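Local coordinates for protein ABC sugar (Ribose) transporter, periplasmic substrate-binding subunit (Rhodobacter sphaeroides, PDB 3L49) that probably binds a sugar in the periplasm, as the substrate-binding subunit of an ABC transporter, at residues 5-14 with 57-68; 47-55 with 67-78. All coordinates share one frame; numbering follows the deposited sequence.

Interaction 1: 5-14 with 57-68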
loop_
_atom_site.group_PDB
_atom_site.type_symbol
_atom_site.label_atom_id
_atom_site.label_comp_id
_atom_site.label_asym_id
_atom_site.label_seq_id
_atom_site.Cartn_x
_atom_site.Cartn_y
_atom_site.Cartn_z
ATOM N N GLY A 5 -31.243 -6.438 -0.728
ATOM C CA GLY A 5 -31.566 -6.992 -2.035
ATOM C C GLY A 5 -30.503 -6.671 -3.057
ATOM O O GLY A 5 -30.800 -6.541 -4.243
ATOM N N LYS A 6 -29.261 -6.536 -2.601
ATOM C CA LYS A 6 -28.205 -6.007 -3.459
ATOM C C LYS A 6 -27.051 -6.977 -3.651
ATOM O O LYS A 6 -26.781 -7.834 -2.801
ATOM C CB LYS A 6 -27.677 -4.660 -2.939
ATOM C CG LYS A 6 -28.737 -3.695 -2.383
ATOM C CD LYS A 6 -29.393 -2.834 -3.439
ATOM C CE LYS A 6 -30.603 -2.116 -2.845
ATOM N NZ LYS A 6 -31.071 -0.993 -3.703
ATOM N N THR A 7 -26.383 -6.831 -4.791
ATOM C CA THR A 7 -25.210 -7.621 -5.113
ATOM C C THR A 7 -24.057 -6.672 -5.369
ATOM O O THR A 7 -24.163 -5.775 -6.204
ATOM C CB THR A 7 -25.435 -8.503 -6.364
ATOM O OG1 THR A 7 -26.669 -9.218 -6.238
ATOM C CG2 THR A 7 -24.299 -9.495 -6.531
ATOM N N ILE A 8 -22.967 -6.860 -4.631
ATOM C CA ILE A 8 -21.787 -6.014 -4.770
ATOM C C ILE A 8 -20.613 -6.852 -5.239
ATOM O O ILE A 8 -20.247 -7.832 -4.594
ATOM C CB ILE A 8 -21.402 -5.301 -3.430
ATOM C CG1 ILE A 8 -22.621 -4.666 -2.732
ATOM C CG2 ILE A 8 -20.245 -4.296 -3.634
ATOM C CD1 ILE A 8 -23.388 -3.618 -3.529
ATOM N N GLY A 9 -20.033 -6.470 -6.369
ATOM C CA GLY A 9 -18.809 -7.089 -6.846
ATOM C C GLY A 9 -17.565 -6.476 -6.220
ATOM O O GLY A 9 -17.500 -5.268 -6.008
ATOM N N ILE A 10 -16.589 -7.326 -5.916
ATOM C CA ILE A 10 -15.265 -6.903 -5.446
ATOM C C ILE A 10 -14.215 -7.385 -6.441
ATOM O O ILE A 10 -14.173 -8.574 -6.767
ATOM C CB ILE A 10 -14.921 -7.516 -4.060
ATOM C CG1 ILE A 10 -15.934 -7.091 -2.996
ATOM C CG2 ILE A 10 -13.488 -7.158 -3.623
ATOM C CD1 ILE A 10 -15.986 -8.067 -1.853
ATOM N N THR A 11 -13.382 -6.470 -6.928
ATOM C CA THR A 11 -12.237 -6.842 -7.765
ATOM C C THR A 11 -10.903 -6.342 -7.174
ATOM O O THR A 11 -10.599 -5.160 -7.210
ATOM C CB THR A 11 -12.427 -6.461 -9.288
ATOM O OG1 THR A 11 -11.186 -6.605 -9.990
ATOM C CG2 THR A 11 -12.932 -5.032 -9.478
ATOM N N ALA A 12 -10.130 -7.265 -6.612
ATOM C CA ALA A 12 -8.834 -6.964 -6.017
ATOM C C ALA A 12 -7.726 -7.571 -6.857
ATOM O O ALA A 12 -7.922 -8.615 -7.478
ATOM C CB ALA A 12 -8.773 -7.531 -4.624
ATOM N N ILE A 13 -6.551 -6.952 -6.866
ATOM C CA ILE A 13 -5.449 -7.536 -7.635
ATOM C C ILE A 13 -4.781 -8.718 -6.908
ATOM O O ILE A 13 -4.132 -9.544 -7.533
ATOM C CB ILE A 13 -4.420 -6.482 -8.140
ATOM C CG1 ILE A 13 -3.565 -7.081 -9.277
ATOM C CG2 ILE A 13 -3.594 -5.912 -6.981
ATOM C CD1 ILE A 13 -2.772 -6.089 -10.102
ATOM N N GLY A 14 -4.964 -8.819 -5.598
ATOM C CA GLY A 14 -4.430 -9.955 -4.874
ATOM C C GLY A 14 -4.883 -10.051 -3.439
ATOM O O GLY A 14 -5.529 -9.139 -2.911
ATOM N N LEU A 57 -17.748 -8.950 -14.055
ATOM C CA LEU A 57 -18.565 -8.128 -13.167
ATOM C C LEU A 57 -19.505 -7.217 -13.933
ATOM O O LEU A 57 -20.683 -7.127 -13.579
ATOM C CB LEU A 57 -17.693 -7.313 -12.209
ATOM C CG LEU A 57 -17.009 -8.051 -11.052
ATOM C CD1 LEU A 57 -16.056 -7.119 -10.292
ATOM C CD2 LEU A 57 -18.020 -8.694 -10.098
ATOM N N ILE A 58 -18.987 -6.571 -14.983
ATOM C CA ILE A 58 -19.798 -5.723 -15.870
ATOM C C ILE A 58 -20.976 -6.510 -16.443
ATOM O O ILE A 58 -22.130 -6.066 -16.375
ATOM C CB ILE A 58 -18.956 -5.110 -17.028
ATOM C CG1 ILE A 58 -17.941 -4.106 -16.477
ATOM C CG2 ILE A 58 -19.864 -4.435 -18.084
ATOM C CD1 ILE A 58 -16.912 -3.650 -17.486
ATOM N N ALA A 59 -20.666 -7.696 -16.965
ATOM C CA ALA A 59 -21.647 -8.592 -17.571
ATOM C C ALA A 59 -22.610 -9.208 -16.553
ATOM O O ALA A 59 -23.688 -9.663 -16.929
ATOM C CB ALA A 59 -20.934 -9.685 -18.367
ATOM N N GLN A 60 -22.222 -9.228 -15.277
ATOM C CA GLN A 60 -23.092 -9.745 -14.211
ATOM C C GLN A 60 -24.021 -8.690 -13.618
ATOM O O GLN A 60 -24.921 -9.026 -12.841
ATOM C CB GLN A 60 -22.277 -10.401 -13.104
ATOM C CG GLN A 60 -21.875 -11.832 -13.418
ATOM C CD GLN A 60 -20.875 -12.401 -12.432
ATOM O OE1 GLN A 60 -20.867 -13.602 -12.172
ATOM N NE2 GLN A 60 -20.025 -11.542 -11.880
ATOM N N LYS A 61 -23.796 -7.429 -13.998
ATOM C CA LYS A 61 -24.610 -6.279 -13.574
ATOM C C LYS A 61 -24.895 -6.220 -12.060
ATOM O O LYS A 61 -26.038 -6.440 -11.630
ATOM C CB LYS A 61 -25.923 -6.223 -14.367
ATOM C CG LYS A 61 -25.752 -5.990 -15.854
ATOM C CD LYS A 61 -27.043 -6.308 -16.597
ATOM C CE LYS A 61 -26.890 -6.083 -18.091
ATOM N NZ LYS A 61 -25.847 -6.972 -18.679
ATOM N N PRO A 62 -23.860 -5.924 -11.241
ATOM C CA PRO A 62 -24.138 -5.805 -9.819
ATOM C C PRO A 62 -24.660 -4.405 -9.497
ATOM O O PRO A 62 -24.642 -3.514 -10.362
ATOM C CB PRO A 62 -22.767 -6.049 -9.164
ATOM C CG PRO A 62 -21.748 -6.071 -10.285
ATOM C CD PRO A 62 -22.442 -5.650 -11.535
ATOM N N ASP A 63 -25.131 -4.218 -8.269
ATOM C CA ASP A 63 -25.579 -2.902 -7.815
ATOM C C ASP A 63 -24.424 -1.893 -7.641
ATOM O O ASP A 63 -24.651 -0.686 -7.741
ATOM C CB ASP A 63 -26.430 -3.020 -6.545
ATOM C CG ASP A 63 -27.637 -3.939 -6.735
ATOM O OD1 ASP A 63 -28.753 -3.430 -6.973
ATOM O OD2 ASP A 63 -27.465 -5.174 -6.671
ATOM N N ALA A 64 -23.208 -2.396 -7.392
ATOM C CA ALA A 64 -21.966 -1.599 -7.421
ATOM C C ALA A 64 -20.709 -2.465 -7.464
ATOM O O ALA A 64 -20.733 -3.642 -7.111
ATOM C CB ALA A 64 -21.892 -0.641 -6.232
ATOM N N ILE A 65 -19.603 -1.862 -7.888
ATOM C CA ILE A 65 -18.298 -2.535 -7.905
ATOM C C ILE A 65 -17.299 -1.831 -6.972
ATOM O O ILE A 65 -17.208 -0.596 -6.971
ATOM C CB ILE A 65 -17.754 -2.645 -9.357
ATOM C CG1 ILE A 65 -18.608 -3.643 -10.155
ATOM C CG2 ILE A 65 -16.263 -3.055 -9.387
ATOM C CD1 ILE A 65 -18.378 -3.619 -11.670
ATOM N N ILE A 66 -16.590 -2.615 -6.153
ATOM C CA ILE A 66 -15.445 -2.102 -5.393
ATOM C C ILE A 66 -14.137 -2.628 -5.961
ATOM O O ILE A 66 -13.915 -3.830 -6.037
ATOM C CB ILE A 66 -15.495 -2.422 -3.881
ATOM C CG1 ILE A 66 -16.894 -2.201 -3.292
ATOM C CG2 ILE A 66 -14.491 -1.548 -3.148
ATOM C CD1 ILE A 66 -16.992 -2.553 -1.812
ATOM N N GLU A 67 -13.270 -1.717 -6.371
ATOM C CA GLU A 67 -11.989 -2.100 -6.934
ATOM C C GLU A 67 -10.901 -1.912 -5.870
ATOM O O GLU A 67 -10.843 -0.878 -5.220
ATOM C CB GLU A 67 -11.713 -1.257 -8.185
ATOM C CG GLU A 67 -10.713 -1.854 -9.170
ATOM C CD GLU A 67 -9.282 -1.812 -8.666
ATOM O OE1 GLU A 67 -8.914 -0.836 -7.980
ATOM O OE2 GLU A 67 -8.535 -2.770 -8.945
ATOM N N GLN A 68 -10.021 -2.895 -5.714
ATOM C CA GLN A 68 -8.930 -2.783 -4.741
ATOM C C GLN A 68 -7.540 -2.901 -5.368
ATOM O O GLN A 68 -7.203 -3.924 -5.958
ATOM C CB GLN A 68 -9.112 -3.823 -3.640
ATOM C CG GLN A 68 -7.964 -3.934 -2.670
ATOM C CD GLN A 68 -8.271 -4.888 -1.543
ATOM O OE1 GLN A 68 -9.393 -4.932 -1.045
ATOM N NE2 GLN A 68 -7.271 -5.668 -1.131
#

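Interaction 2: 47-55 with 67-78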
loop_
_atom_site.group_PDB
_atom_site.type_symbol
_atom_site.label_atom_id
_atom_site.label_comp_id
_atom_site.label_asym_id
_atom_site.label_seq_id
_atom_site.Cartn_x
_atom_site.Cartn_y
_atom_site.Cartn_z
ATOM N N ASP A 47 -2.498 -8.859 -13.880
ATOM C CA ASP A 47 -3.279 -7.722 -14.394
ATOM C C ASP A 47 -4.345 -8.142 -15.402
ATOM O O ASP A 47 -5.468 -7.618 -15.389
ATOM C CB ASP A 47 -2.361 -6.673 -15.028
ATOM C CG ASP A 47 -1.586 -5.870 -13.994
ATOM O OD1 ASP A 47 -0.355 -6.065 -13.882
ATOM O OD2 ASP A 47 -2.204 -5.047 -13.286
ATOM N N GLN A 48 -3.983 -9.100 -16.255
ATOM C CA GLN A 48 -4.849 -9.567 -17.324
ATOM C C GLN A 48 -6.038 -10.351 -16.773
ATOM O O GLN A 48 -7.132 -10.312 -17.349
ATOM C CB GLN A 48 -4.045 -10.413 -18.312
ATOM C CG GLN A 48 -4.083 -9.884 -19.742
ATOM C CD GLN A 48 -3.396 -8.530 -19.879
ATOM O OE1 GLN A 48 -4.046 -7.512 -20.132
ATOM N NE2 GLN A 48 -2.078 -8.510 -19.691
ATOM N N THR A 49 -5.812 -11.053 -15.659
ATOM C CA THR A 49 -6.882 -11.729 -14.917
ATOM C C THR A 49 -7.884 -10.706 -14.394
ATOM O O THR A 49 -9.098 -10.864 -14.602
ATOM C CB THR A 49 -6.338 -12.581 -13.747
ATOM O OG1 THR A 49 -5.442 -13.568 -14.257
ATOM C CG2 THR A 49 -7.476 -13.295 -12.996
ATOM N N GLN A 50 -7.365 -9.649 -13.754
ATOM C CA GLN A 50 -8.198 -8.570 -13.200
ATOM C C GLN A 50 -9.109 -7.946 -14.255
ATOM O O GLN A 50 -10.304 -7.753 -14.007
ATOM C CB GLN A 50 -7.349 -7.486 -12.520
ATOM C CG GLN A 50 -8.189 -6.309 -12.000
ATOM C CD GLN A 50 -7.648 -5.681 -10.737
ATOM O OE1 GLN A 50 -6.468 -5.338 -10.658
ATOM N NE2 GLN A 50 -8.519 -5.513 -9.740
ATOM N N VAL A 51 -8.519 -7.641 -15.414
ATOM C CA VAL A 51 -9.230 -7.162 -16.601
ATOM C C VAL A 51 -10.462 -8.017 -16.935
ATOM O O VAL A 51 -11.576 -7.493 -17.037
ATOM C CB VAL A 51 -8.276 -7.086 -17.819
ATOM C CG1 VAL A 51 -9.047 -6.792 -19.101
ATOM C CG2 VAL A 51 -7.214 -6.028 -17.596
ATOM N N SER A 52 -10.267 -9.329 -17.067
ATOM C CA SER A 52 -11.380 -10.224 -17.368
ATOM C C SER A 52 -12.332 -10.381 -16.181
ATOM O O SER A 52 -13.537 -10.581 -16.365
ATOM C CB SER A 52 -10.873 -11.586 -17.841
ATOM O OG SER A 52 -10.231 -12.282 -16.790
ATOM N N GLN A 53 -11.795 -10.273 -14.967
ATOM C CA GLN A 53 -12.631 -10.274 -13.767
ATOM C C GLN A 53 -13.545 -9.053 -13.694
ATOM O O GLN A 53 -14.675 -9.150 -13.218
ATOM C CB GLN A 53 -11.776 -10.408 -12.521
ATOM C CG GLN A 53 -11.496 -11.847 -12.174
ATOM C CD GLN A 53 -10.389 -12.002 -11.173
ATOM O OE1 GLN A 53 -9.673 -11.051 -10.870
ATOM N NE2 GLN A 53 -10.231 -13.212 -10.655
ATOM N N ILE A 54 -13.059 -7.918 -14.192
ATOM C CA ILE A 54 -13.892 -6.732 -14.383
ATOM C C ILE A 54 -14.995 -6.986 -15.442
ATOM O O ILE A 54 -16.178 -6.692 -15.196
ATOM C CB ILE A 54 -13.021 -5.480 -14.715
ATOM C CG1 ILE A 54 -12.229 -5.038 -13.476
ATOM C CG2 ILE A 54 -13.876 -4.331 -15.232
ATOM C CD1 ILE A 54 -11.092 -4.067 -13.762
ATOM N N GLN A 55 -14.595 -7.557 -16.589
ATOM C CA GLN A 55 -15.504 -7.916 -17.692
ATOM C C GLN A 55 -16.657 -8.775 -17.209
ATOM O O GLN A 55 -17.814 -8.521 -17.548
ATOM C CB GLN A 55 -14.761 -8.675 -18.793
ATOM C CG GLN A 55 -13.731 -7.859 -19.558
ATOM C CD GLN A 55 -12.918 -8.697 -20.530
ATOM O OE1 GLN A 55 -12.788 -9.910 -20.375
ATOM N NE2 GLN A 55 -12.362 -8.049 -21.538
ATOM N N GLU A 67 -13.270 -1.717 -6.371
ATOM C CA GLU A 67 -11.989 -2.100 -6.934
ATOM C C GLU A 67 -10.901 -1.912 -5.870
ATOM O O GLU A 67 -10.843 -0.878 -5.220
ATOM C CB GLU A 67 -11.713 -1.257 -8.185
ATOM C CG GLU A 67 -10.713 -1.854 -9.170
ATOM C CD GLU A 67 -9.282 -1.812 -8.666
ATOM O OE1 GLU A 67 -8.914 -0.836 -7.980
ATOM O OE2 GLU A 67 -8.535 -2.770 -8.945
ATOM N N GLN A 68 -10.021 -2.895 -5.714
ATOM C CA GLN A 68 -8.930 -2.783 -4.741
ATOM C C GLN A 68 -7.540 -2.901 -5.368
ATOM O O GLN A 68 -7.203 -3.924 -5.958
ATOM C CB GLN A 68 -9.112 -3.823 -3.640
ATOM C CG GLN A 68 -7.964 -3.934 -2.670
ATOM C CD GLN A 68 -8.271 -4.888 -1.543
ATOM O OE1 GLN A 68 -9.393 -4.932 -1.045
ATOM N NE2 GLN A 68 -7.271 -5.668 -1.131
ATOM N N LEU A 69 -6.754 -1.833 -5.234
ATOM C CA LEU A 69 -5.344 -1.759 -5.679
ATOM C C LEU A 69 -5.091 -2.079 -7.153
ATOM O O LEU A 69 -6.015 -2.107 -7.959
ATOM C CB LEU A 69 -4.429 -2.584 -4.764
ATOM C CG LEU A 69 -4.177 -1.956 -3.393
ATOM C CD1 LEU A 69 -3.876 -3.023 -2.365
ATOM C CD2 LEU A 69 -3.053 -0.910 -3.458
ATOM N N GLY A 70 -3.829 -2.309 -7.501
ATOM C CA GLY A 70 -3.468 -2.592 -8.881
ATOM C C GLY A 70 -2.962 -1.379 -9.630
ATOM O O GLY A 70 -2.941 -0.266 -9.097
ATOM N N ASN A 71 -2.554 -1.607 -10.876
ATOM C CA ASN A 71 -2.026 -0.555 -11.737
ATOM C C ASN A 71 -3.138 0.226 -12.408
ATOM O O ASN A 71 -3.972 -0.350 -13.112
ATOM C CB ASN A 71 -1.094 -1.148 -12.790
ATOM C CG ASN A 71 0.335 -1.294 -12.298
ATOM O OD1 ASN A 71 1.270 -1.079 -13.062
ATOM N ND2 ASN A 71 0.514 -1.653 -11.027
ATOM N N LEU A 72 -3.130 1.541 -12.179
ATOM C CA LEU A 72 -4.163 2.455 -12.675
ATOM C C LEU A 72 -4.178 2.540 -14.202
ATOM O O LEU A 72 -5.248 2.507 -14.816
ATOM C CB LEU A 72 -3.956 3.864 -12.090
ATOM C CG LEU A 72 -5.135 4.730 -11.612
ATOM C CD1 LEU A 72 -4.899 6.188 -11.998
ATOM C CD2 LEU A 72 -6.500 4.264 -12.122
ATOM N N ASP A 73 -2.989 2.641 -14.795
ATOM C CA ASP A 73 -2.835 2.802 -16.243
ATOM C C ASP A 73 -3.437 1.639 -17.024
ATOM O O ASP A 73 -4.047 1.849 -18.073
ATOM C CB ASP A 73 -1.362 3.033 -16.628
ATOM C CG ASP A 73 -0.435 1.896 -16.186
ATOM O OD1 ASP A 73 -0.731 1.208 -15.180
ATOM O OD2 ASP A 73 0.605 1.699 -16.855
ATOM N N VAL A 74 -3.287 0.428 -16.487
ATOM C CA VAL A 74 -3.877 -0.770 -17.070
ATOM C C VAL A 74 -5.399 -0.753 -16.890
ATOM O O VAL A 74 -6.152 -1.043 -17.830
ATOM C CB VAL A 74 -3.275 -2.070 -16.456
ATOM C CG1 VAL A 74 -3.745 -3.303 -17.228
ATOM C CG2 VAL A 74 -1.748 -2.014 -16.444
ATOM N N LEU A 75 -5.835 -0.388 -15.687
ATOM C CA LEU A 75 -7.249 -0.419 -15.315
ATOM C C LEU A 75 -8.117 0.650 -15.974
ATOM O O LEU A 75 -9.275 0.376 -16.292
ATOM C CB LEU A 75 -7.398 -0.350 -13.790
ATOM C CG LEU A 75 -7.557 -1.622 -12.940
ATOM C CD1 LEU A 75 -7.137 -2.920 -13.642
ATOM C CD2 LEU A 75 -6.811 -1.442 -11.625
ATOM N N ASN A 76 -7.556 1.844 -16.184
ATOM C CA ASN A 76 -8.311 3.017 -16.686
ATOM C C ASN A 76 -9.406 2.781 -17.750
ATOM O O ASN A 76 -10.564 3.157 -17.508
ATOM C CB ASN A 76 -7.374 4.159 -17.115
ATOM C CG ASN A 76 -6.991 5.065 -15.967
ATOM O OD1 ASN A 76 -7.811 5.376 -15.098
ATOM N ND2 ASN A 76 -5.737 5.511 -15.964
ATOM N N PRO A 77 -9.064 2.136 -18.903
ATOM C CA PRO A 77 -10.117 1.919 -19.915
ATOM C C PRO A 77 -11.231 0.984 -19.448
ATOM O O PRO A 77 -12.354 1.078 -19.938
ATOM C CB PRO A 77 -9.368 1.268 -21.085
ATOM C CG PRO A 77 -7.921 1.552 -20.839
ATOM C CD PRO A 77 -7.769 1.579 -19.362
ATOM N N TRP A 78 -10.916 0.101 -18.504
ATOM C CA TRP A 78 -11.894 -0.858 -17.987
ATOM C C TRP A 78 -12.760 -0.234 -16.909
ATOM O O TRP A 78 -13.944 -0.561 -16.792
ATOM C CB TRP A 78 -11.196 -2.148 -17.533
ATOM C CG TRP A 78 -10.540 -2.796 -18.710
ATOM C CD1 TRP A 78 -9.211 -2.768 -19.032
ATOM C CD2 TRP A 78 -11.199 -3.496 -19.779
ATOM N NE1 TRP A 78 -8.999 -3.430 -20.217
ATOM C CE2 TRP A 78 -10.203 -3.881 -20.700
ATOM C CE3 TRP A 78 -12.534 -3.844 -20.039
ATOM C CZ2 TRP A 78 -10.497 -4.610 -21.859
ATOM C CZ3 TRP A 78 -12.826 -4.560 -21.194
ATOM C CH2 TRP A 78 -11.810 -4.934 -22.088
HETATM O O HOH W 1 -4.084 -3.594 -12.303
#

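Interaction 1: 5-14 with 57-68
Ile66 N bonds to Gly9 O, Thr11 N to Ile66 O and Gln68 N to Thr11 O, each at 2.8 Å, and Ile13 N reaches Gln68 O as strand 7-12 ends. These backbone bonds pair strands 7-12 and 64-68 in parallel, in keeping with segment axes 4.6 Å apart at closest and 14° from alignment.

At the other end a side chain takes over. Asp63 OD2 receives Thr7 N at 2.7 Å, nearly straight at 170° but from above the carboxylate plane, while Asp63 N returns a bond to Thr7 O. With chi1 at -57°, the carboxylate turns back beside its own N, so that side chain and backbone of Asp63 each bond to the backbone of Thr7. Were Asp63 replaced by an alanine, Thr7 N would probably lose its carboxylate acceptor, leaving the Asp63 N to Thr7 O bond without help from the side chain.

Apolar contacts fall on both faces. Ile8 CG2 meets Ile66 CG1 at 4.0 Å on the face lined by helix 18-33. On the other, Leu57 of helix 47-60 lays CD2 against Gly9 CA (3.7 Å), where a side chain would collide, and CD1 against Thr11 CB.

Strand 64-68, reached from helix 47-60, thus belongs to the alternating beta-alpha, Rossmann-like sheet of a periplasmic binding protein lobe.

Interaction 2: 47-55 with 67-78
The Trp78 indole has Val51 CG1 over one face, 3.4 Å above the plane and offset toward the rim; at its edge, in plane, lies Val74 O. The methyl stands 3.7 Å from the centroid of the five-membered ring and 22° off its normal, a CH-pi contact. Val51 CG1 is anti to the backbone N, which carries this branch over the indole while CG2 packs on Val74 CG1. Gln55 approaches the six-membered ring obliquely, its NE2 3.2 Å from Trp78 CH2, with amide and ring planes 76° apart. Lys81, one turn further along helix 72-84, adds a cation-pi contact to the indole.

Deeper in the interface the packing is aliphatic: Ile54 CD1 meets Leu75 CD1 at 4.1 Å, and Ile54 CG2 lies against Trp78 CB. Leu75 CD1 also touches the Gln50 side chain, which it crosses at about a right angle.

Towards strand 64-68 the contact turns polar: Gln50 NE2 is 2.9 Å from Glu67 OE2 and is hydrogen-bonded to Thr11 OG1. Glu67 OE1 is engaged by Thr94. Separately, a water bridges the starts of the two helices, donating to Asp47 OD2 at 2.6 Å and accepting from Asn71 N at 2.9 Å.

The axes of segments 47-55 and 72-78 come within 10.4 Å at an angle of 20°; their parent helices 47-60 and 72-84 are consecutive helices on one side of a parallel sheet, as in the Rossmann-like lobes of type I periplasmic binding proteins.

Overall arrangement
The two contacts lie with their centres about 12 Å apart, on the same side of the chain's centre, and share Glu67 and Gln68. Their segments alternate along the chain in the order 5-14, 47-55, 57-68, 67-78. Helix 47-60 and strand 64-68 serve both: interaction 1 pairs that strand with strand 7-12 inside the sheet, whereas interaction 2 joins the helix to helix 72-84 outside it. Ile13 ties them directly, with CB 3.4 Å from Gln50 OE1 and CD1 3.4 Å from Asp47 OD2. The side chain of Ile13 lies about 6 Å and that of Leu69 about 4 Å from a bound unidentified ligand, so the loops that follow strands 7-12 and 64-68 probably face the sugar site.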